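Local coordinates for protein putative antitoxin VapB45 (Mycobacterium tuberculosis, PDB 5AF3) that is possibly the antitoxin of a type II toxin-antitoxin system, with VapC45 as its cognate toxin, and probably binds DNA, at residues A78-A83 with H108-Q113; V185-R190 with G194-D199; A216-V221 with Q231-L236. All blocks are in the same frame, centred on the assembly; numbering follows the deposited sequence.

The three contacts follow one another along the chain, each closing before the next opens. Contact 1 lies near the middle of the molecule, where helix 72-86 meets the loop between helices 95-105 and 115-130. Contact 2, its centre about 17 Å from that of contact 1, is the hairpin of strands 185-187 and 197-198 at one side of an antiparallel sheet; Leu187 also packs on helix 72-86. Contact 3 pairs helices 218-225 and 229-236, its centre about 31 Å from that of contact 1 and about 18 Å from that of contact 2. Contacts 2 and 3 belong to one DUF433 region and touch through Phe198, whose ring reaches Leu232 and Ala235, while contact 3 also faces the second subunit.

Contact 1. Residues A78-A83 with H108-Q113; sequences AYVLNA and HALASQ
Leu110 pushes its isobutyl group against helix 72-86 and meets two successive residues of it, Val80 and Leu81, one with each methyl. CD1 goes to the branch point of Leu81, with Leu110 CD1 at 3.7 Å from Leu81 CG and nearly as close to Leu81 CD2; the two leucine side chains lie at about a right angle. CD2 turns to valine, Leu110 CD2 standing 3.9 Å from Val80 CG1. That methyl of Val80 is directed at the leucine because it is anti to the backbone N (chi1 172°). The other methyl rests on backbone instead, Val80 CG2 lying 3.3 Å from Leu110 O. Leu110 itself belongs to a short 3-10 turn, tied by the backbone bond from Ala111 N to His108 O. All three touching residues are buried, and through them the loop after helix 95-105 packs on helix 72-86, part of a putative DNA-binding helix-turn-helix domain. Around it, Leu98 of helix 95-105 touches both Leu81 and Leu110, Ile164 of strand 164-166 packs on Val80, and Ser112 OG bonds Asp114 N just ahead of helix 115-130.

Contact 2. Residues V185-R190 with G194-D199; sequences VVLDPR and GQPVFD
Val186 and Val197 form the antiparallel hydrogen-bonded pair of a beta hairpin, their backbones joined by Val186 N to Val197 O at 2.8 Å and Val197 N to Val186 O at 2.9 Å, both nearly straight, while Val185 and Phe198 make the adjacent non-hydrogen-bonded pair. Strand 197-198 is the outermost strand, within this chain, of a four-stranded antiparallel sheet. On one face Val186 CG2 meets Val197 CG2 at 3.6 Å. With chi1 of -61° in both valines, each of these methyls sits between the backbone N and the carbonyl carbon. Both Val186 methyls reach Asp199 CB at about 4.0 Å, the side chains crossing at an angle. The other face carries Val185, which divides its methyls: CG1 packs on Pro196 CB at 3.6 Å, and CG2 approaches the Phe198 ring obliquely. Leu187 CD2 touches the Pro196 ring and Gly194 O, which takes a hydrogen bond from Tyr18 OH. Past the Val186-Val197 pair the chains stay close, and a water bridges them, accepting from Asp188 N and lying 2.7 Å from Gln195 O. Arg191 forms salt bridges with both Asp188 OD2 and Asp199 OD1, probably easing the closeness of these carboxylates. Asp188 starts an Asx turn in which its OD1 accepts from Arg190 N, met 47° out of the carboxylate plane. Gly194 makes a CA-H...O contact, with Gly194 CA 3.2 Å from Asp188 O.

Contact 3. Residues A216-V221 with Q231-L236; sequences ATFQAV and QLRDAL
Two consecutive helices pack here through the ring of Phe218, in the C-terminal helical part of the chain and against the second subunit. The ring, at the start of helix 218-225, is met by three residues of helix 229-236. Leu232 and Leu236 lie at its edge, close to its plane: Phe218 CD1 is 3.8 Å from Leu232 CB, and Phe218 CZ is 3.6 Å from Leu236 CD2. Arg233 covers one face instead. Its CG makes a CH-pi contact 4.2 Å from the Phe218 ring centroid, offset toward the rim. From there the chain runs extended to NE and brings the guanidinium back toward the root of the ring, with Arg233 NH2 3.9 Å from Phe218 CB. The guanidinium and ring planes are 37° apart, and Arg233 CZ is 5.0 Å from the Phe218 ring centroid, an off-centre cation-pi interaction. A salt bridge from NH1 to Asp230 probably helps to keep the group in place.

This DUF433 region is of the helix-turn-helix clan, and the short connection between these helices is consistent with such an arrangement. One turn further along the first helix, Val221 uses CG1, anti to its own N (chi1 175°), to reach Leu232 CD1 at 3.6 Å. The same leucine methyl also rests on the backbone, Leu232 CD1 lying 3.4 Å from Phe218 O. Helix 206-213 extends this packing, with Leu212 touching Val221 and Val208 touching Leu232. Thr217 is the N-cap of helix 218-225, its OG1 accepting from Ala220 N at 3.0 Å. In the second subunit, Glu155 accepts from Phe218 N, Ile156 packs on the phenylalanine, and Tyr160 touches Leu236.

Contact 1. Residues A78-A83 with H108-Q113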
ATOM      1  N   ALA A  78     -16.408  -6.369   5.611  1.00 16.41           N
ATOM      2  CA  ALA A  78     -15.156  -6.859   4.983  1.00 17.48           C
ATOM      3  C   ALA A  78     -13.925  -6.158   5.571  1.00 16.34           C
ATOM      4  O   ALA A  78     -12.886  -6.790   5.784  1.00 17.32           O
ATOM      5  CB  ALA A  78     -15.201  -6.707   3.441  1.00 15.95           C
ATOM      6  N   TYR A  79     -14.048  -4.863   5.841  1.00 15.46           N
ATOM      7  CA  TYR A  79     -12.982  -4.079   6.409  1.00 16.63           C
ATOM      8  C   TYR A  79     -12.602  -4.620   7.793  1.00 20.57           C
ATOM      9  O   TYR A  79     -11.408  -4.832   8.083  1.00 17.04           O
ATOM     10  CB  TYR A  79     -13.356  -2.606   6.491  1.00 17.34           C
ATOM     11  CG  TYR A  79     -12.387  -1.770   7.292  1.00 17.62           C
ATOM     12  CD1 TYR A  79     -11.195  -1.291   6.724  1.00 19.58           C
ATOM     13  CD2 TYR A  79     -12.679  -1.428   8.611  1.00 16.55           C
ATOM     14  CE1 TYR A  79     -10.332  -0.511   7.465  1.00 19.80           C
ATOM     15  CE2 TYR A  79     -11.844  -0.649   9.336  1.00 19.20           C
ATOM     16  CZ  TYR A  79     -10.658  -0.215   8.783  1.00 19.77           C
ATOM     17  OH  TYR A  79      -9.843   0.567   9.565  1.00 19.36           O
ATOM     18  N   VAL A  80     -13.613  -4.891   8.611  1.00 15.82           N
ATOM     19  CA  VAL A  80     -13.374  -5.406   9.972  1.00 15.01           C
ATOM     20  C   VAL A  80     -12.777  -6.817   9.944  1.00 17.18           C
ATOM     21  O   VAL A  80     -11.800  -7.072  10.630  1.00 15.55           O
ATOM     22  CB  VAL A  80     -14.632  -5.345  10.812  1.00 14.38           C
ATOM     23  CG1 VAL A  80     -14.444  -6.076  12.173  1.00 13.63           C
ATOM     24  CG2 VAL A  80     -14.995  -3.835  11.087  1.00 12.34           C
ATOM     25  N   LEU A  81     -13.349  -7.703   9.148  1.00 15.11           N
ATOM     26  CA  LEU A  81     -12.800  -9.044   8.951  1.00 16.40           C
ATOM     27  C   LEU A  81     -11.360  -9.011   8.435  1.00 20.15           C
ATOM     28  O   LEU A  81     -10.555  -9.854   8.789  1.00 17.09           O
ATOM     29  CB  LEU A  81     -13.650  -9.822   7.980  1.00 17.33           C
ATOM     30  CG  LEU A  81     -15.029 -10.280   8.468  1.00 17.81           C
ATOM     31  CD1 LEU A  81     -15.714 -10.988   7.337  1.00 20.05           C
ATOM     32  CD2 LEU A  81     -14.829 -11.220   9.706  1.00 19.31           C
ATOM     33  N   ASN A  82     -11.038  -8.047   7.583  1.00 16.22           N
ATOM     34  CA  ASN A  82      -9.645  -7.900   7.151  1.00 19.91           C
ATOM     35  C   ASN A  82      -8.708  -7.477   8.268  1.00 18.40           C
ATOM     36  O   ASN A  82      -7.515  -7.872   8.283  1.00 18.92           O
ATOM     37  CB  ASN A  82      -9.533  -6.946   5.968  1.00 17.29           C
ATOM     38  CG  ASN A  82      -8.191  -7.096   5.238  1.00 25.30           C
ATOM     39  OD1 ASN A  82      -7.654  -8.202   5.123  1.00 21.41           O
ATOM     40  ND2 ASN A  82      -7.639  -5.979   4.781  1.00 24.62           N
ATOM     41  N   ALA A  83      -9.224  -6.680   9.196  1.00 16.26           N
ATOM     42  CA  ALA A  83      -8.473  -6.254  10.350  1.00 15.98           C
ATOM     43  C   ALA A  83      -8.235  -7.486  11.216  1.00 17.68           C
ATOM     44  O   ALA A  83      -7.139  -7.631  11.789  1.00 17.33           O
ATOM     45  CB  ALA A  83      -9.223  -5.192  11.152  1.00 17.34           C
ATOM     46  N   HIS A 108     -25.663  -7.012  11.773  1.00 19.79           N
ATOM     47  CA  HIS A 108     -24.453  -6.394  11.176  1.00 20.54           C
ATOM     48  C   HIS A 108     -23.466  -5.975  12.276  1.00 18.32           C
ATOM     49  O   HIS A 108     -22.876  -4.902  12.226  1.00 17.09           O
ATOM     50  CB  HIS A 108     -24.871  -5.171  10.303  1.00 21.82           C
ATOM     51  CG  HIS A 108     -25.728  -5.530   9.125  1.00 22.63           C
ATOM     52  ND1 HIS A 108     -25.300  -6.359   8.106  1.00 23.87           N
ATOM     53  CD2 HIS A 108     -26.997  -5.158   8.798  1.00 23.00           C
ATOM     54  CE1 HIS A 108     -26.271  -6.492   7.213  1.00 26.36           C
ATOM     55  NE2 HIS A 108     -27.307  -5.775   7.610  1.00 23.47           N
ATOM     56  N   ALA A 109     -23.311  -6.815  13.317  1.00 16.71           N
ATOM     57  CA  ALA A 109     -22.495  -6.451  14.464  1.00 17.32           C
ATOM     58  C   ALA A 109     -21.052  -6.001  14.110  1.00 13.51           C
ATOM     59  O   ALA A 109     -20.478  -5.178  14.815  1.00 16.28           O
ATOM     60  CB  ALA A 109     -22.421  -7.652  15.454  1.00 20.91           C
ATOM     61  N   LEU A 110     -20.465  -6.607  13.071  1.00 16.47           N
ATOM     62  CA  LEU A 110     -19.100  -6.203  12.655  1.00 15.65           C
ATOM     63  C   LEU A 110     -19.018  -4.724  12.308  1.00 18.06           C
ATOM     64  O   LEU A 110     -17.969  -4.089  12.503  1.00 17.37           O
ATOM     65  CB  LEU A 110     -18.601  -7.032  11.480  1.00 16.28           C
ATOM     66  CG  LEU A 110     -18.381  -8.525  11.764  1.00 17.48           C
ATOM     67  CD1 LEU A 110     -17.914  -9.222  10.534  1.00 22.13           C
ATOM     68  CD2 LEU A 110     -17.301  -8.641  12.833  1.00 19.84           C
ATOM     69  N   ALA A 111     -20.142  -4.183  11.827  1.00 18.40           N
ATOM     70  CA  ALA A 111     -20.240  -2.753  11.444  1.00 18.68           C
ATOM     71  C   ALA A 111     -20.872  -1.874  12.543  1.00 22.65           C
ATOM     72  O   ALA A 111     -21.190  -0.704  12.331  1.00 22.29           O
ATOM     73  CB  ALA A 111     -20.992  -2.624  10.123  1.00 19.11           C
ATOM     74  N   SER A 112     -20.994  -2.434  13.737  1.00 21.69           N
ATOM     75  CA  SER A 112     -21.649  -1.747  14.843  1.00 22.21           C
ATOM     76  C   SER A 112     -20.742  -0.858  15.671  1.00 21.42           C
ATOM     77  O   SER A 112     -19.596  -1.184  15.930  1.00 19.74           O
ATOM     78  CB  SER A 112     -22.317  -2.788  15.760  1.00 23.42           C
ATOM     79  OG  SER A 112     -22.784  -2.169  16.935  1.00 27.19           O
ATOM     80  N   GLN A 113     -21.309   0.236  16.172  1.00 18.92           N
ATOM     81  CA  GLN A 113     -20.631   1.149  17.055  1.00 20.66           C
ATOM     82  C   GLN A 113     -20.252   0.448  18.358  1.00 23.48           C
ATOM     83  O   GLN A 113     -19.316   0.848  19.020  1.00 25.88           O
ATOM     84  CB  GLN A 113     -21.519   2.354  17.351  1.00 28.32           C
ATOM     85  CG  GLN A 113     -20.859   3.386  18.250  1.00 33.60           C
ATOM     86  CD  GLN A 113     -21.564   4.719  18.197  1.00 39.80           C
ATOM     87  OE1 GLN A 113     -22.607   4.865  17.549  1.00 39.49           O
ATOM     88  NE2 GLN A 113     -20.999   5.703  18.878  1.00 43.09           N
TER

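Contact 2. Residues V185-R190 with G194-D199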
ATOM      1  N   VAL A 185      -8.203   9.791   3.763  1.00 18.97           N
ATOM      2  CA  VAL A 185      -9.040   9.278   2.708  1.00 18.08           C
ATOM      3  C   VAL A 185     -10.053   8.343   3.340  1.00 21.44           C
ATOM      4  O   VAL A 185      -9.697   7.489   4.187  1.00 18.32           O
ATOM      5  CB  VAL A 185      -8.200   8.580   1.623  1.00 18.84           C
ATOM      6  CG1 VAL A 185      -9.058   7.745   0.690  1.00 18.98           C
ATOM      7  CG2 VAL A 185      -7.372   9.681   0.867  1.00 17.03           C
ATOM      8  N   VAL A 186     -11.296   8.512   2.907  1.00 17.87           N
ATOM      9  CA  VAL A 186     -12.425   7.734   3.422  1.00 18.76           C
ATOM     10  C   VAL A 186     -13.257   7.057   2.365  1.00 16.47           C
ATOM     11  O   VAL A 186     -13.290   7.467   1.185  1.00 18.26           O
ATOM     12  CB  VAL A 186     -13.343   8.619   4.330  1.00 15.38           C
ATOM     13  CG1 VAL A 186     -12.594   9.126   5.505  1.00 17.88           C
ATOM     14  CG2 VAL A 186     -13.948   9.825   3.526  1.00 20.23           C
ATOM     15  N   LEU A 187     -13.950   5.996   2.782  1.00 17.09           N
ATOM     16  CA  LEU A 187     -15.071   5.460   2.054  1.00 17.80           C
ATOM     17  C   LEU A 187     -16.343   6.035   2.725  1.00 21.21           C
ATOM     18  O   LEU A 187     -16.517   5.914   3.935  1.00 19.93           O
ATOM     19  CB  LEU A 187     -15.094   3.944   2.131  1.00 20.76           C
ATOM     20  CG  LEU A 187     -13.834   3.250   1.610  1.00 21.21           C
ATOM     21  CD1 LEU A 187     -14.014   1.734   1.784  1.00 21.05           C
ATOM     22  CD2 LEU A 187     -13.605   3.639   0.139  1.00 17.73           C
ATOM     23  N   ASP A 188     -17.185   6.693   1.917  1.00 20.18           N
ATOM     24  CA  ASP A 188     -18.374   7.408   2.410  1.00 20.32           C
ATOM     25  C   ASP A 188     -19.423   7.279   1.304  1.00 22.55           C
ATOM     26  O   ASP A 188     -19.210   7.797   0.209  1.00 22.25           O
ATOM     27  CB  ASP A 188     -17.987   8.870   2.714  1.00 20.13           C
ATOM     28  CG  ASP A 188     -19.176   9.754   3.176  1.00 21.53           C
ATOM     29  OD1 ASP A 188     -20.338   9.312   3.127  1.00 19.51           O
ATOM     30  OD2 ASP A 188     -18.903  10.901   3.606  1.00 22.23           O
ATOM     31  N   PRO A 189     -20.558   6.583   1.564  1.00 21.65           N
ATOM     32  CA  PRO A 189     -21.530   6.395   0.485  1.00 25.38           C
ATOM     33  C   PRO A 189     -22.179   7.734   0.037  1.00 22.92           C
ATOM     34  O   PRO A 189     -22.849   7.784  -1.001  1.00 25.68           O
ATOM     35  CB  PRO A 189     -22.576   5.454   1.116  1.00 27.73           C
ATOM     36  CG  PRO A 189     -22.498   5.755   2.564  1.00 28.54           C
ATOM     37  CD  PRO A 189     -21.031   5.984   2.830  1.00 25.28           C
ATOM     38  N   ARG A 190     -21.970   8.792   0.806  1.00 27.72           N
ATOM     39  CA  ARG A 190     -22.587  10.106   0.476  1.00 30.55           C
ATOM     40  C   ARG A 190     -21.729  10.939  -0.485  1.00 31.28           C
ATOM     41  O   ARG A 190     -22.157  12.022  -0.913  1.00 25.34           O
ATOM     42  CB  ARG A 190     -22.846  10.927   1.738  1.00 32.89           C
ATOM     43  CG  ARG A 190     -23.929  10.390   2.641  1.00 39.61           C
ATOM     44  CD  ARG A 190     -23.662  10.831   4.071  1.00 48.81           C
ATOM     45  NE  ARG A 190     -24.667  11.735   4.629  1.00 54.92           N
ATOM     46  CZ  ARG A 190     -24.659  13.061   4.482  1.00 60.36           C
ATOM     47  NH1 ARG A 190     -23.710  13.652   3.765  1.00 64.22           N
ATOM     48  NH2 ARG A 190     -25.612  13.803   5.034  1.00 62.12           N
ATOM     49  N   GLY A 194     -19.090   6.483  -2.933  1.00 25.95           N
ATOM     50  CA  GLY A 194     -18.484   5.527  -1.979  1.00 25.61           C
ATOM     51  C   GLY A 194     -17.035   5.140  -2.281  1.00 28.13           C
ATOM     52  O   GLY A 194     -16.409   4.416  -1.496  1.00 24.77           O
ATOM     53  N   GLN A 195     -16.494   5.644  -3.393  1.00 23.06           N
ATOM     54  CA  GLN A 195     -15.073   5.445  -3.748  1.00 23.82           C
ATOM     55  C   GLN A 195     -14.172   6.334  -2.879  1.00 22.38           C
ATOM     56  O   GLN A 195     -14.627   7.344  -2.351  1.00 23.36           O
ATOM     57  CB  GLN A 195     -14.857   5.729  -5.242  1.00 27.37           C
ATOM     58  CG  GLN A 195     -15.718   4.877  -6.155  1.00 32.45           C
ATOM     59  CD  GLN A 195     -15.660   5.318  -7.607  1.00 36.24           C
ATOM     60  OE1 GLN A 195     -14.674   5.928  -8.063  1.00 40.30           O
ATOM     61  NE2 GLN A 195     -16.722   5.002  -8.355  1.00 43.35           N
ATOM     62  N   PRO A 196     -12.874   5.976  -2.724  1.00 17.87           N
ATOM     63  CA  PRO A 196     -12.009   6.737  -1.820  1.00 19.59           C
ATOM     64  C   PRO A 196     -12.013   8.274  -2.104  1.00 17.50           C
ATOM     65  O   PRO A 196     -11.723   8.684  -3.232  1.00 19.03           O
ATOM     66  CB  PRO A 196     -10.624   6.156  -2.099  1.00 18.27           C
ATOM     67  CG  PRO A 196     -10.912   4.747  -2.524  1.00 20.92           C
ATOM     68  CD  PRO A 196     -12.150   4.860  -3.375  1.00 20.03           C
ATOM     69  N   VAL A 197     -12.369   9.068  -1.111  1.00 17.96           N
ATOM     70  CA  VAL A 197     -12.286  10.553  -1.190  1.00 16.31           C
ATOM     71  C   VAL A 197     -11.456  11.118  -0.091  1.00 21.42           C
ATOM     72  O   VAL A 197     -11.375  10.525   1.015  1.00 20.34           O
ATOM     73  CB  VAL A 197     -13.736  11.238  -1.194  1.00 19.81           C
ATOM     74  CG1 VAL A 197     -14.565  10.803  -2.379  1.00 21.95           C
ATOM     75  CG2 VAL A 197     -14.463  10.994   0.136  1.00 20.91           C
ATOM     76  N   PHE A 198     -10.810  12.260  -0.378  1.00 16.79           N
ATOM     77  CA  PHE A 198     -10.214  13.082   0.638  1.00 18.77           C
ATOM     78  C   PHE A 198     -11.391  13.586   1.494  1.00 20.20           C
ATOM     79  O   PHE A 198     -12.284  14.265   0.991  1.00 18.85           O
ATOM     80  CB  PHE A 198      -9.469  14.257  -0.009  1.00 20.01           C
ATOM     81  CG  PHE A 198      -8.241  13.846  -0.793  1.00 17.19           C
ATOM     82  CD1 PHE A 198      -7.038  13.627  -0.132  1.00 19.62           C
ATOM     83  CD2 PHE A 198      -8.288  13.744  -2.187  1.00 17.31           C
ATOM     84  CE1 PHE A 198      -5.848  13.289  -0.874  1.00 21.06           C
ATOM     85  CE2 PHE A 198      -7.144  13.375  -2.932  1.00 19.01           C
ATOM     86  CZ  PHE A 198      -5.935  13.137  -2.280  1.00 17.78           C
ATOM     87  N   ASP A 199     -11.414  13.198   2.774  1.00 19.39           N
ATOM     88  CA  ASP A 199     -12.510  13.613   3.688  1.00 17.72           C
ATOM     89  C   ASP A 199     -12.610  15.157   3.691  1.00 23.46           C
ATOM     90  O   ASP A 199     -13.703  15.724   3.785  1.00 22.78           O
ATOM     91  CB  ASP A 199     -12.203  13.112   5.099  1.00 20.85           C
ATOM     92  CG  ASP A 199     -13.356  13.336   6.083  1.00 24.32           C
ATOM     93  OD1 ASP A 199     -14.542  13.244   5.668  1.00 25.71           O
ATOM     94  OD2 ASP A 199     -13.031  13.532   7.273  1.00 25.05           O
TER
HETATM   95  O   HOH W   1     -16.370   7.985  -0.403  1.00 18.64           O

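Contact 3. Residues A216-V221 with Q231-L236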
ATOM      1  N   ALA A 216       1.347  18.218 -13.987  1.00 18.21           N
ATOM      2  CA  ALA A 216       1.128  19.314 -13.052  1.00 14.66           C
ATOM      3  C   ALA A 216       1.957  19.137 -11.784  1.00 17.68           C
ATOM      4  O   ALA A 216       2.239  17.993 -11.359  1.00 19.45           O
ATOM      5  CB  ALA A 216      -0.383  19.458 -12.697  1.00 18.21           C
ATOM      6  N   THR A 217       2.345  20.263 -11.173  1.00 19.32           N
ATOM      7  CA  THR A 217       3.126  20.206  -9.932  1.00 15.96           C
ATOM      8  C   THR A 217       2.211  19.772  -8.777  1.00 18.07           C
ATOM      9  O   THR A 217       0.967  19.914  -8.853  1.00 18.66           O
ATOM     10  CB  THR A 217       3.707  21.569  -9.594  1.00 20.71           C
ATOM     11  OG1 THR A 217       2.629  22.437  -9.207  1.00 19.83           O
ATOM     12  CG2 THR A 217       4.418  22.146 -10.797  1.00 19.73           C
ATOM     13  N   PHE A 218       2.808  19.231  -7.722  1.00 18.71           N
ATOM     14  CA  PHE A 218       2.052  18.902  -6.509  1.00 18.79           C
ATOM     15  C   PHE A 218       1.307  20.134  -5.961  1.00 22.33           C
ATOM     16  O   PHE A 218       0.158  20.032  -5.540  1.00 19.26           O
ATOM     17  CB  PHE A 218       2.935  18.242  -5.439  1.00 20.25           C
ATOM     18  CG  PHE A 218       3.221  16.795  -5.713  1.00 18.39           C
ATOM     19  CD1 PHE A 218       2.323  15.797  -5.297  1.00 21.24           C
ATOM     20  CD2 PHE A 218       4.378  16.419  -6.392  1.00 20.14           C
ATOM     21  CE1 PHE A 218       2.589  14.425  -5.558  1.00 20.25           C
ATOM     22  CE2 PHE A 218       4.633  15.064  -6.685  1.00 17.37           C
ATOM     23  CZ  PHE A 218       3.757  14.070  -6.246  1.00 17.62           C
ATOM     24  N   GLN A 219       1.947  21.304  -5.999  1.00 19.91           N
ATOM     25  CA  GLN A 219       1.308  22.531  -5.477  1.00 23.07           C
ATOM     26  C   GLN A 219       0.054  22.910  -6.288  1.00 18.39           C
ATOM     27  O   GLN A 219      -1.001  23.256  -5.698  1.00 23.55           O
ATOM     28  CB  GLN A 219       2.310  23.723  -5.435  1.00 22.87           C
ATOM     29  CG  GLN A 219       1.748  24.969  -4.733  1.00 27.23           C
ATOM     30  CD  GLN A 219       1.406  24.709  -3.276  1.00 29.57           C
ATOM     31  OE1 GLN A 219       0.229  24.779  -2.868  1.00 36.66           O
ATOM     32  NE2 GLN A 219       2.420  24.389  -2.475  1.00 27.59           N
ATOM     33  N   ALA A 220       0.177  22.839  -7.609  1.00 16.81           N
ATOM     34  CA  ALA A 220      -0.916  23.195  -8.525  1.00 21.71           C
ATOM     35  C   ALA A 220      -2.087  22.248  -8.322  1.00 22.58           C
ATOM     36  O   ALA A 220      -3.234  22.670  -8.201  1.00 20.22           O
ATOM     37  CB  ALA A 220      -0.466  23.143  -9.956  1.00 22.32           C
ATOM     38  N   VAL A 221      -1.792  20.954  -8.282  1.00 18.57           N
ATOM     39  CA  VAL A 221      -2.876  19.968  -8.053  1.00 17.42           C
ATOM     40  C   VAL A 221      -3.506  20.153  -6.666  1.00 18.05           C
ATOM     41  O   VAL A 221      -4.736  20.160  -6.538  1.00 21.30           O
ATOM     42  CB  VAL A 221      -2.368  18.520  -8.285  1.00 18.85           C
ATOM     43  CG1 VAL A 221      -3.466  17.484  -7.936  1.00 19.46           C
ATOM     44  CG2 VAL A 221      -1.950  18.365  -9.773  1.00 12.29           C
ATOM     45  N   GLN A 231      -0.463  15.824   1.638  1.00 24.11           N
ATOM     46  CA  GLN A 231      -1.613  14.926   1.493  1.00 21.60           C
ATOM     47  C   GLN A 231      -1.649  14.228   0.132  1.00 21.93           C
ATOM     48  O   GLN A 231      -1.980  13.028   0.049  1.00 22.39           O
ATOM     49  CB  GLN A 231      -2.921  15.677   1.727  1.00 21.28           C
ATOM     50  CG  GLN A 231      -3.171  16.001   3.188  1.00 21.42           C
ATOM     51  CD  GLN A 231      -4.407  16.822   3.374  1.00 26.70           C
ATOM     52  OE1 GLN A 231      -4.735  17.688   2.539  1.00 24.24           O
ATOM     53  NE2 GLN A 231      -5.119  16.564   4.468  1.00 27.71           N
ATOM     54  N   LEU A 232      -1.308  14.953  -0.932  1.00 19.43           N
ATOM     55  CA  LEU A 232      -1.233  14.324  -2.250  1.00 21.41           C
ATOM     56  C   LEU A 232      -0.168  13.235  -2.290  1.00 21.63           C
ATOM     57  O   LEU A 232      -0.404  12.182  -2.869  1.00 20.11           O
ATOM     58  CB  LEU A 232      -0.922  15.326  -3.358  1.00 22.14           C
ATOM     59  CG  LEU A 232      -2.004  16.166  -3.964  1.00 21.74           C
ATOM     60  CD1 LEU A 232      -1.360  17.066  -5.039  1.00 20.62           C
ATOM     61  CD2 LEU A 232      -3.206  15.312  -4.529  1.00 22.56           C
ATOM     62  N   ARG A 233       1.022  13.520  -1.739  1.00 21.50           N
ATOM     63  CA  ARG A 233       2.091  12.510  -1.726  1.00 24.11           C
ATOM     64  C   ARG A 233       1.618  11.266  -0.975  1.00 25.82           C
ATOM     65  O   ARG A 233       1.824  10.119  -1.441  1.00 22.84           O
ATOM     66  CB  ARG A 233       3.382  13.066  -1.117  1.00 24.01           C
ATOM     67  CG  ARG A 233       4.148  14.010  -2.047  1.00 25.75           C
ATOM     68  CD  ARG A 233       5.207  14.859  -1.277  1.00 24.97           C
ATOM     69  NE  ARG A 233       5.538  16.031  -2.068  1.00 34.05           N
ATOM     70  CZ  ARG A 233       5.282  17.295  -1.739  1.00 34.82           C
ATOM     71  NH1 ARG A 233       4.738  17.630  -0.567  1.00 34.85           N
ATOM     72  NH2 ARG A 233       5.617  18.243  -2.595  1.00 41.06           N
ATOM     73  N   ASP A 234       0.964  11.494   0.173  1.00 23.78           N
ATOM     74  CA  ASP A 234       0.356  10.405   0.955  1.00 24.25           C
ATOM     75  C   ASP A 234      -0.654   9.590   0.155  1.00 24.68           C
ATOM     76  O   ASP A 234      -0.654   8.354   0.190  1.00 25.42           O
ATOM     77  CB  ASP A 234      -0.305  10.985   2.218  1.00 29.19           C
ATOM     78  CG  ASP A 234       0.700  11.473   3.223  1.00 35.21           C
ATOM     79  OD1 ASP A 234       1.916  11.215   3.037  1.00 37.48           O
ATOM     80  OD2 ASP A 234       0.278  12.131   4.195  1.00 40.29           O
ATOM     81  N   ALA A 235      -1.524  10.256  -0.587  1.00 24.10           N
ATOM     82  CA  ALA A 235      -2.486   9.527  -1.419  1.00 23.61           C
ATOM     83  C   ALA A 235      -1.783   8.704  -2.495  1.00 23.47           C
ATOM     84  O   ALA A 235      -2.137   7.569  -2.727  1.00 21.10           O
ATOM     85  CB  ALA A 235      -3.520  10.479  -2.063  1.00 27.39           C
ATOM     86  N   LEU A 236      -0.785   9.291  -3.155  1.00 20.51           N
ATOM     87  CA  LEU A 236      -0.145   8.649  -4.257  1.00 15.93           C
ATOM     88  C   LEU A 236       0.485   7.328  -3.854  1.00 20.49           C
ATOM     89  O   LEU A 236       0.423   6.355  -4.598  1.00 28.36           O
ATOM     90  CB  LEU A 236       0.923   9.611  -4.804  1.00 18.54           C
ATOM     91  CG  LEU A 236       1.465   9.515  -6.206  1.00 23.12           C
ATOM     92  CD1 LEU A 236       0.355   9.585  -7.269  1.00 23.12           C
ATOM     93  CD2 LEU A 236       2.507  10.682  -6.346  1.00 18.41           C
TER